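Local coordinates for protein fatty acid amide hydrolase (Candida albicans, PDB 6KVR) that probably hydrolyses monocarboxylic acid amides to the corresponding carboxylate and ammonium, as a member of the amidase family, at residues M1-Y5 and E6-N10; K52-D55 and D56-D60; V353-S356 and P357-R361; V478-W481 and S482-S485. All coordinates share one frame; numbering follows the deposited sequence.

Contact 1. Residues M1-Y5 and E6-N10; sequences MSVSY and ETFLN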
# COMPACT_ATOMS: atom_id res chain seq x y z
N MET A 1 -5.06 33.61 31.08
CA MET A 1 -4.73 33.51 29.67
C MET A 1 -3.79 32.32 29.44
O MET A 1 -3.97 31.59 28.46
CB MET A 1 -4.11 34.81 29.13
CG MET A 1 -4.95 35.49 28.03
SD MET A 1 -6.36 36.51 28.62
CE MET A 1 -5.57 38.07 28.99
N SER A 2 -2.81 32.10 30.33
CA SER A 2 -1.82 31.05 30.08
C SER A 2 -2.49 29.69 29.99
O SER A 2 -3.42 29.38 30.73
CB SER A 2 -0.74 31.03 31.18
OG SER A 2 -1.07 30.13 32.24
N VAL A 3 -2.02 28.87 29.05
CA VAL A 3 -2.70 27.63 28.69
C VAL A 3 -2.16 26.50 29.55
O VAL A 3 -0.95 26.33 29.69
CB VAL A 3 -2.54 27.31 27.19
CG1 VAL A 3 -3.19 25.99 26.86
CG2 VAL A 3 -3.11 28.44 26.33
N SER A 4 -3.07 25.72 30.13
CA SER A 4 -2.72 24.47 30.80
C SER A 4 -3.23 23.31 29.95
O SER A 4 -4.33 23.38 29.39
CB SER A 4 -3.30 24.42 32.22
OG SER A 4 -4.46 23.60 32.28
N TYR A 5 -2.43 22.24 29.87
CA TYR A 5 -2.77 21.12 29.00
C TYR A 5 -4.08 20.44 29.38
O TYR A 5 -4.73 19.84 28.51
CB TYR A 5 -1.60 20.12 28.98
CG TYR A 5 -1.65 19.08 30.07
CD1 TYR A 5 -1.39 19.41 31.40
CD2 TYR A 5 -1.97 17.76 29.78
CE1 TYR A 5 -1.43 18.44 32.41
CE2 TYR A 5 -2.03 16.78 30.79
CZ TYR A 5 -1.75 17.13 32.09
OH TYR A 5 -1.80 16.17 33.08
N GLU A 6 -4.52 20.55 30.65
CA GLU A 6 -5.72 19.85 31.11
C GLU A 6 -7.00 20.32 30.41
O GLU A 6 -7.96 19.56 30.34
CB GLU A 6 -5.91 19.99 32.62
CG GLU A 6 -4.89 19.23 33.46
CD GLU A 6 -3.79 20.14 33.97
OE1 GLU A 6 -3.63 21.25 33.42
OE2 GLU A 6 -3.08 19.74 34.93
N THR A 7 -7.04 21.56 29.90
CA THR A 7 -8.25 21.99 29.21
C THR A 7 -8.46 21.29 27.86
O THR A 7 -9.55 21.39 27.30
CB THR A 7 -8.25 23.52 29.00
OG1 THR A 7 -7.44 23.87 27.88
CG2 THR A 7 -7.72 24.24 30.23
N PHE A 8 -7.46 20.57 27.34
CA PHE A 8 -7.66 19.77 26.14
C PHE A 8 -8.24 18.39 26.43
O PHE A 8 -8.67 17.71 25.48
CB PHE A 8 -6.35 19.56 25.38
CG PHE A 8 -5.81 20.81 24.76
CD1 PHE A 8 -5.04 21.69 25.51
CD2 PHE A 8 -6.05 21.10 23.43
CE1 PHE A 8 -4.53 22.84 24.94
CE2 PHE A 8 -5.54 22.24 22.86
CZ PHE A 8 -4.79 23.12 23.63
N LEU A 9 -8.26 17.95 27.69
CA LEU A 9 -8.58 16.57 28.05
C LEU A 9 -10.08 16.33 28.16
O LEU A 9 -10.58 15.82 29.16
CB LEU A 9 -7.88 16.20 29.35
CG LEU A 9 -6.39 16.56 29.44
CD1 LEU A 9 -5.83 16.15 30.79
CD2 LEU A 9 -5.60 15.93 28.31
N ASN A 10 -10.83 16.67 27.10
CA ASN A 10 -12.29 16.58 27.15
C ASN A 10 -12.84 15.62 26.11
O ASN A 10 -14.02 15.70 25.75
CB ASN A 10 -12.90 17.97 26.95
CG ASN A 10 -12.73 18.48 25.52
OD1 ASN A 10 -11.66 18.30 24.90
ND2 ASN A 10 -13.77 19.11 24.99
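Y5 holds its ring between its own backbone N and carbonyl carbon (chi1 88°), while the E6 chain bends at chi2 (100°) and folds back onto it. E6 CG then lies over one face of the Y5 ring, 4.1 Å from the centroid, in a CH-pi contact. Ring and carboxylate planes are 37° apart, so the carboxylate is tilted against the ring rather than stacked on it. The same bend carries E6 OE1 to the S4 hydroxyl. S4 OG donates to E6 OE1 at 2.7 Å, arriving nearly in line with the C-O bond, which restrains the carboxylate's rotation. L9 CD1 comes obliquely to Y5 CE2 at 3.9 Å.

The backbone makes a short 3-10 turn here. F8 N donates to Y5 O at 3.1 Å, whereas T7 N to S4 O is long and weak at 3.3 Å. Y5 O also faces the F8 ring at its edge, in plane, 3.5 Å from CD1. V3 CG1 meets the same ring edge at CE1, 3.9 Å away.

The turn is a surface feature near the N-terminus, ahead of helix 20-40. V3 rests on Q525 and L526 of helix 522-529. F8 packs edge-to-face on W421 of helix 417-423, and Y5 makes a cation-pi contact with K417 of that same helix.

Contact 2. Residues K52-D55 and D56-D60; sequences KPID and DLIKD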
# COMPACT_ATOMS: atom_id res chain seq x y z
N LYS A 52 28.56 15.19 39.37
CA LYS A 52 27.58 15.52 40.41
C LYS A 52 26.48 14.47 40.33
O LYS A 52 26.40 13.74 39.33
CB LYS A 52 26.99 16.92 40.23
CG LYS A 52 27.95 18.08 40.05
CD LYS A 52 27.24 19.38 40.47
CE LYS A 52 27.73 20.60 39.70
NZ LYS A 52 27.61 20.40 38.23
N PRO A 53 25.61 14.37 41.34
CA PRO A 53 24.42 13.51 41.20
C PRO A 53 23.68 13.84 39.91
O PRO A 53 23.69 14.98 39.43
CB PRO A 53 23.60 13.86 42.44
CG PRO A 53 24.65 14.19 43.47
CD PRO A 53 25.74 14.91 42.70
N ILE A 54 23.03 12.82 39.33
CA ILE A 54 22.46 12.97 38.00
C ILE A 54 21.39 14.07 37.99
O ILE A 54 21.31 14.86 37.04
CB ILE A 54 21.91 11.62 37.48
CG1 ILE A 54 21.34 11.76 36.06
CG2 ILE A 54 20.88 11.05 38.43
CD1 ILE A 54 22.42 12.03 35.02
N ASP A 55 20.60 14.18 39.06
CA ASP A 55 19.56 15.20 39.05
C ASP A 55 20.13 16.62 39.15
O ASP A 55 19.50 17.57 38.67
CB ASP A 55 18.56 14.93 40.16
CG ASP A 55 17.55 13.88 39.76
OD1 ASP A 55 17.60 12.75 40.32
OD2 ASP A 55 16.73 14.17 38.85
N ASP A 56 21.31 16.79 39.75
CA ASP A 56 21.99 18.08 39.66
C ASP A 56 22.50 18.33 38.25
O ASP A 56 22.44 19.46 37.75
CB ASP A 56 23.14 18.15 40.65
CG ASP A 56 22.67 18.17 42.07
OD1 ASP A 56 21.56 18.70 42.32
OD2 ASP A 56 23.40 17.64 42.93
N LEU A 57 23.05 17.30 37.60
CA LEU A 57 23.49 17.46 36.22
C LEU A 57 22.32 17.82 35.32
O LEU A 57 22.48 18.59 34.37
CB LEU A 57 24.18 16.19 35.74
CG LEU A 57 25.47 15.84 36.50
CD1 LEU A 57 26.12 14.55 35.98
CD2 LEU A 57 26.47 17.00 36.46
N ILE A 58 21.13 17.31 35.63
CA ILE A 58 19.94 17.66 34.85
C ILE A 58 19.59 19.14 35.06
O ILE A 58 19.41 19.88 34.09
CB ILE A 58 18.77 16.73 35.20
CG1 ILE A 58 19.06 15.33 34.63
CG2 ILE A 58 17.45 17.29 34.66
CD1 ILE A 58 18.10 14.25 35.08
N LYS A 59 19.54 19.59 36.32
CA LYS A 59 19.21 20.99 36.58
C LYS A 59 20.18 21.93 35.89
O LYS A 59 19.79 23.02 35.45
CB LYS A 59 19.19 21.28 38.08
CG LYS A 59 17.87 20.96 38.76
CD LYS A 59 17.96 21.06 40.28
CE LYS A 59 16.64 20.65 40.93
NZ LYS A 59 16.75 19.36 41.68
N ASP A 60 21.43 21.50 35.74
CA ASP A 60 22.51 22.32 35.23
C ASP A 60 22.59 22.36 33.71
O ASP A 60 23.49 23.03 33.18
CB ASP A 60 23.82 21.79 35.79
CG ASP A 60 24.20 22.44 37.10
OD1 ASP A 60 25.39 22.77 37.28
OD2 ASP A 60 23.29 22.64 37.94
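I54 O receives the amide of I58 at 2.8 Å, the shortest sound polar bond between K52-D55 and D56-D60. It belongs to the first turn of helix 54-59. L57 N donates to P53 O at 3.0 Å, and K59 N donates to D55 O at 3.1 Å. P53 stands at the N-cap position. Its carbonyl accepts the first i to i+4 bond, and its lack of an N-H costs the helix nothing.

I58 CG1 lies 3.3 Å from I54 O, so the isoleucine stem lines the carbonyl that its own backbone holds. I58 CD1 lies 4.2 Å from I54 CG1. D56 and P53 lie side by side, with D56 OD2 3.6 Å from P53 CD. K52 CG sits anti to its carbonyl carbon (chi1 -51°), and the chain bends at chi3 and chi4. On its way K52 CB passes L57 CD2, and NZ ends at D60. The K52 NZ to D60 OD1 salt bridge is weak, at 3.4 Å. L57 is the buried member and packs on F62 and L226; I58 touches L227.

The charges fit the helix ends. The carboxylates of D55 and D56 stand in the first turn, where the helix dipole would probably favour them. D60 follows the last turn, where a carboxylate would be less welcome, and the ammonium of K52 may partly offset this. The link is long and lies at the surface, so its contribution is likely modest.

Contact 3. Residues V353-S356 and P357-R361; sequences VRVS and PPIRR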
# COMPACT_ATOMS: atom_id res chain seq x y z
N VAL A 353 1.62 26.55 14.06
CA VAL A 353 2.40 26.90 15.24
C VAL A 353 3.70 27.55 14.79
O VAL A 353 4.54 26.91 14.15
CB VAL A 353 2.67 25.68 16.15
CG1 VAL A 353 3.47 26.10 17.38
CG2 VAL A 353 1.35 25.00 16.57
N ARG A 354 3.88 28.82 15.17
CA ARG A 354 5.11 29.55 14.90
C ARG A 354 6.30 28.87 15.56
O ARG A 354 6.19 28.33 16.66
CB ARG A 354 4.94 30.99 15.42
CG ARG A 354 6.19 31.86 15.41
CD ARG A 354 5.94 33.21 16.08
NE ARG A 354 5.56 33.08 17.48
CZ ARG A 354 5.53 34.09 18.34
NH1 ARG A 354 5.89 35.31 17.98
NH2 ARG A 354 5.15 33.86 19.60
N VAL A 355 7.45 28.87 14.87
CA VAL A 355 8.65 28.24 15.39
C VAL A 355 9.39 29.25 16.26
O VAL A 355 9.20 30.46 16.14
CB VAL A 355 9.56 27.67 14.28
CG1 VAL A 355 8.82 26.65 13.43
CG2 VAL A 355 10.14 28.78 13.39
N SER A 356 10.23 28.72 17.15
CA SER A 356 10.99 29.52 18.10
C SER A 356 12.27 30.06 17.46
O SER A 356 12.67 29.59 16.39
CB SER A 356 11.29 28.68 19.34
OG SER A 356 12.40 27.83 19.10
N PRO A 357 12.93 31.02 18.10
CA PRO A 357 14.05 31.73 17.46
C PRO A 357 15.16 30.82 16.95
O PRO A 357 15.66 31.04 15.84
CB PRO A 357 14.56 32.66 18.57
CG PRO A 357 13.28 33.04 19.27
CD PRO A 357 12.45 31.77 19.29
N PRO A 358 15.61 29.80 17.71
CA PRO A 358 16.69 28.96 17.15
C PRO A 358 16.30 28.25 15.86
O PRO A 358 17.14 28.16 14.95
CB PRO A 358 17.00 27.97 18.28
CG PRO A 358 15.80 27.97 19.14
CD PRO A 358 15.25 29.37 19.07
N ILE A 359 15.06 27.78 15.75
CA ILE A 359 14.63 27.11 14.52
C ILE A 359 14.54 28.11 13.37
O ILE A 359 14.97 27.82 12.24
CB ILE A 359 13.28 26.39 14.71
CG1 ILE A 359 13.28 25.51 15.98
CG2 ILE A 359 12.97 25.53 13.51
CD1 ILE A 359 14.34 24.43 15.98
N ARG A 360 13.97 29.28 13.63
CA ARG A 360 13.91 30.31 12.60
C ARG A 360 15.30 30.66 12.09
O ARG A 360 15.54 30.71 10.88
CB ARG A 360 13.19 31.54 13.13
CG ARG A 360 13.08 32.68 12.09
CD ARG A 360 12.24 33.84 12.62
NE ARG A 360 12.78 34.33 13.88
CZ ARG A 360 12.12 35.13 14.70
NH1 ARG A 360 10.89 35.53 14.43
NH2 ARG A 360 12.71 35.53 15.83
N ARG A 361 16.25 30.86 13.01
CA ARG A 361 17.60 31.26 12.61
C ARG A 361 18.27 30.16 11.80
O ARG A 361 18.81 30.42 10.72
CB ARG A 361 18.44 31.61 13.84
CG ARG A 361 19.90 31.95 13.51
CD ARG A 361 20.68 32.53 14.69
NE ARG A 361 20.74 31.62 15.82
CZ ARG A 361 21.67 30.69 15.99
NH1 ARG A 361 22.65 30.52 15.12
NH2 ARG A 361 21.61 29.89 17.06
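V355 and I359 meet through their branch points, with V355 CB 4.0 Å from I359 CB. The valine presents CG2 to the next residue along, 3.9 Å from R360 N and close to R360 CB. S356 OG sits between its backbone N and carbonyl carbon (chi1 80°), a torsion that lays it against the ring of P358, 3.2 Å from CD. It makes no capping bond, even though S356 occupies the N-cap position. P357 and P358 have no N-H, so the first turn offers fewer amides to cap. S356 O accepts the first i to i+4 bond. R360 N donates to S356 O at 3.1 Å with an almost straight N-H...O angle of 172°, nearly along the C=O axis. One residue on, R361 N bonds P357 O at 2.9 Å. The helix thus opens on two prolines and takes its first i to i+4 amide bond from R360.

A second shell holds these groups. S356 OG is satisfied by N470 OD1; separately, the S356 backbone bonds N469. R360 ends in a salt bridge to D514.

The contact forms the buried N-terminal turn of helix 357-372, which follows strand 343-346 in the chain. V355 and I359 both rest on P466 at the end of the neighbouring strand 462-466. V353 packs on helix 522-529.

Contact 4. Residues V478-W481 and S482-S485; sequences VYNW and SYTS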
# COMPACT_ATOMS: atom_id res chain seq x y z
N VAL A 478 5.89 18.55 25.46
CA VAL A 478 5.83 18.68 24.01
C VAL A 478 4.48 18.17 23.54
O VAL A 478 4.13 17.00 23.76
CB VAL A 478 7.00 17.96 23.31
CG1 VAL A 478 7.20 16.53 23.84
CG2 VAL A 478 6.83 17.98 21.81
N TYR A 479 3.71 19.05 22.90
CA TYR A 479 2.29 18.88 22.64
C TYR A 479 1.92 18.91 21.16
O TYR A 479 0.96 18.23 20.77
CB TYR A 479 1.50 19.99 23.35
CG TYR A 479 1.87 20.17 24.81
CD1 TYR A 479 1.32 19.35 25.79
CD2 TYR A 479 2.76 21.15 25.20
CE1 TYR A 479 1.66 19.50 27.12
CE2 TYR A 479 3.11 21.32 26.52
CZ TYR A 479 2.56 20.49 27.48
OH TYR A 479 2.91 20.66 28.79
N ASN A 480 2.62 19.68 20.34
CA ASN A 480 2.28 19.86 18.94
C ASN A 480 3.19 19.02 18.05
O ASN A 480 4.41 19.25 18.00
CB ASN A 480 2.39 21.33 18.54
CG ASN A 480 2.34 21.51 17.06
OD1 ASN A 480 1.45 20.99 16.39
ND2 ASN A 480 3.32 22.22 16.51
N TRP A 481 2.60 18.10 17.30
CA TRP A 481 3.32 17.26 16.34
C TRP A 481 3.21 17.75 14.88
O TRP A 481 3.64 17.03 13.96
CB TRP A 481 2.81 15.83 16.40
CG TRP A 481 2.89 15.13 17.72
CD1 TRP A 481 3.31 15.64 18.92
CD2 TRP A 481 2.50 13.77 17.98
NE1 TRP A 481 3.22 14.68 19.91
CE2 TRP A 481 2.72 13.52 19.35
CE3 TRP A 481 2.00 12.74 17.17
CZ2 TRP A 481 2.48 12.28 19.94
CZ3 TRP A 481 1.74 11.50 17.76
CH2 TRP A 481 1.99 11.29 19.13
N SER A 482 2.62 18.92 14.63
CA SER A 482 2.20 19.26 13.27
C SER A 482 3.37 19.21 12.28
O SER A 482 3.16 18.84 11.11
CB SER A 482 1.55 20.65 13.25
OG SER A 482 2.47 21.65 13.67
N TYR A 483 4.59 19.54 12.72
CA TYR A 483 5.71 19.64 11.78
C TYR A 483 6.18 18.26 11.30
O TYR A 483 6.69 18.15 10.18
CB TYR A 483 6.85 20.44 12.42
CG TYR A 483 6.60 21.93 12.29
CD1 TYR A 483 6.87 22.60 11.10
CD2 TYR A 483 6.02 22.65 13.33
CE1 TYR A 483 6.61 23.96 10.97
CE2 TYR A 483 5.75 24.00 13.21
CZ TYR A 483 6.05 24.65 12.04
OH TYR A 483 5.77 25.99 11.93
N THR A 484 6.00 17.21 12.11
CA THR A 484 6.32 15.86 11.65
C THR A 484 5.10 15.09 11.17
O THR A 484 5.19 14.34 10.19
CB THR A 484 6.99 15.03 12.76
OG1 THR A 484 6.27 15.21 13.99
CG2 THR A 484 8.47 15.39 12.93
N SER A 485 3.95 15.27 11.83
CA SER A 485 2.80 14.44 11.49
C SER A 485 2.28 14.72 10.09
O SER A 485 1.63 13.85 9.50
CB SER A 485 1.69 14.62 12.53
OG SER A 485 1.12 15.92 12.46
O HOH W 1 5.75 19.85 15.48
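N480 reaches S482 by a side chain that leaves CB with CG anti to the backbone N (chi1 168°). CG comes to 3.4 Å from S482 OG. At the tip, OD1 accepts S482 N at 3.0 Å with an N-H...O angle of 155°, the bond of an Asx turn. S482 N comes from well above the amide plane, 60° out of it. S482 OG is also 3.0 Å from N480 OD1; its one proton may go there or to D350 OD2, its strongest polar partner. ND2 lies obliquely to the Y483 ring, 4.2 Å from CD2, and is bonded to N469.

Helix 482-490 starts at the next residue but one. W481, at the N-cap position, offers its carbonyl to S485 N at 2.8 Å, and T484 N adds a weak bond. A water accepts from Y483 N at 3.0 Å and donates to N480 O, so this buried amide is satisfied ahead of the regular ladder.

The turn lies at the start of helix 482-490. Y389 of helix 385-397 touches N480 and S482, while L523 of helix 522-529 touches N480. T484 OG1 bonds the carbonyl of G255, in the predicted substrate-binding segment between strand 248-253 and helix 259-265.

Contacts 3 and 4 are joined directly, their centres 14 Å apart. V353 O and Y483 OH lie 2.7 Å apart, a probable hydrogen bond, and V353 CG2 packs on N480 ND2 at 3.4 Å. Contact 1 reaches contact 4 through Y5 CB and Y479 CE1, 3.8 Å apart. K417 serves both, facing the Y5 ring and bonding Y479 OH. Contact 4 is near the predicted active site: the T484 side chain lies about 4 Å from substrate-binding G256, and that of W481 about 6 Å from S257, the probable acyl-ester nucleophile. Contacts 1, 2 and 3 lie away from the annotated sites. Contact 2 stands apart, its nearest atoms about 15 Å from contact 4.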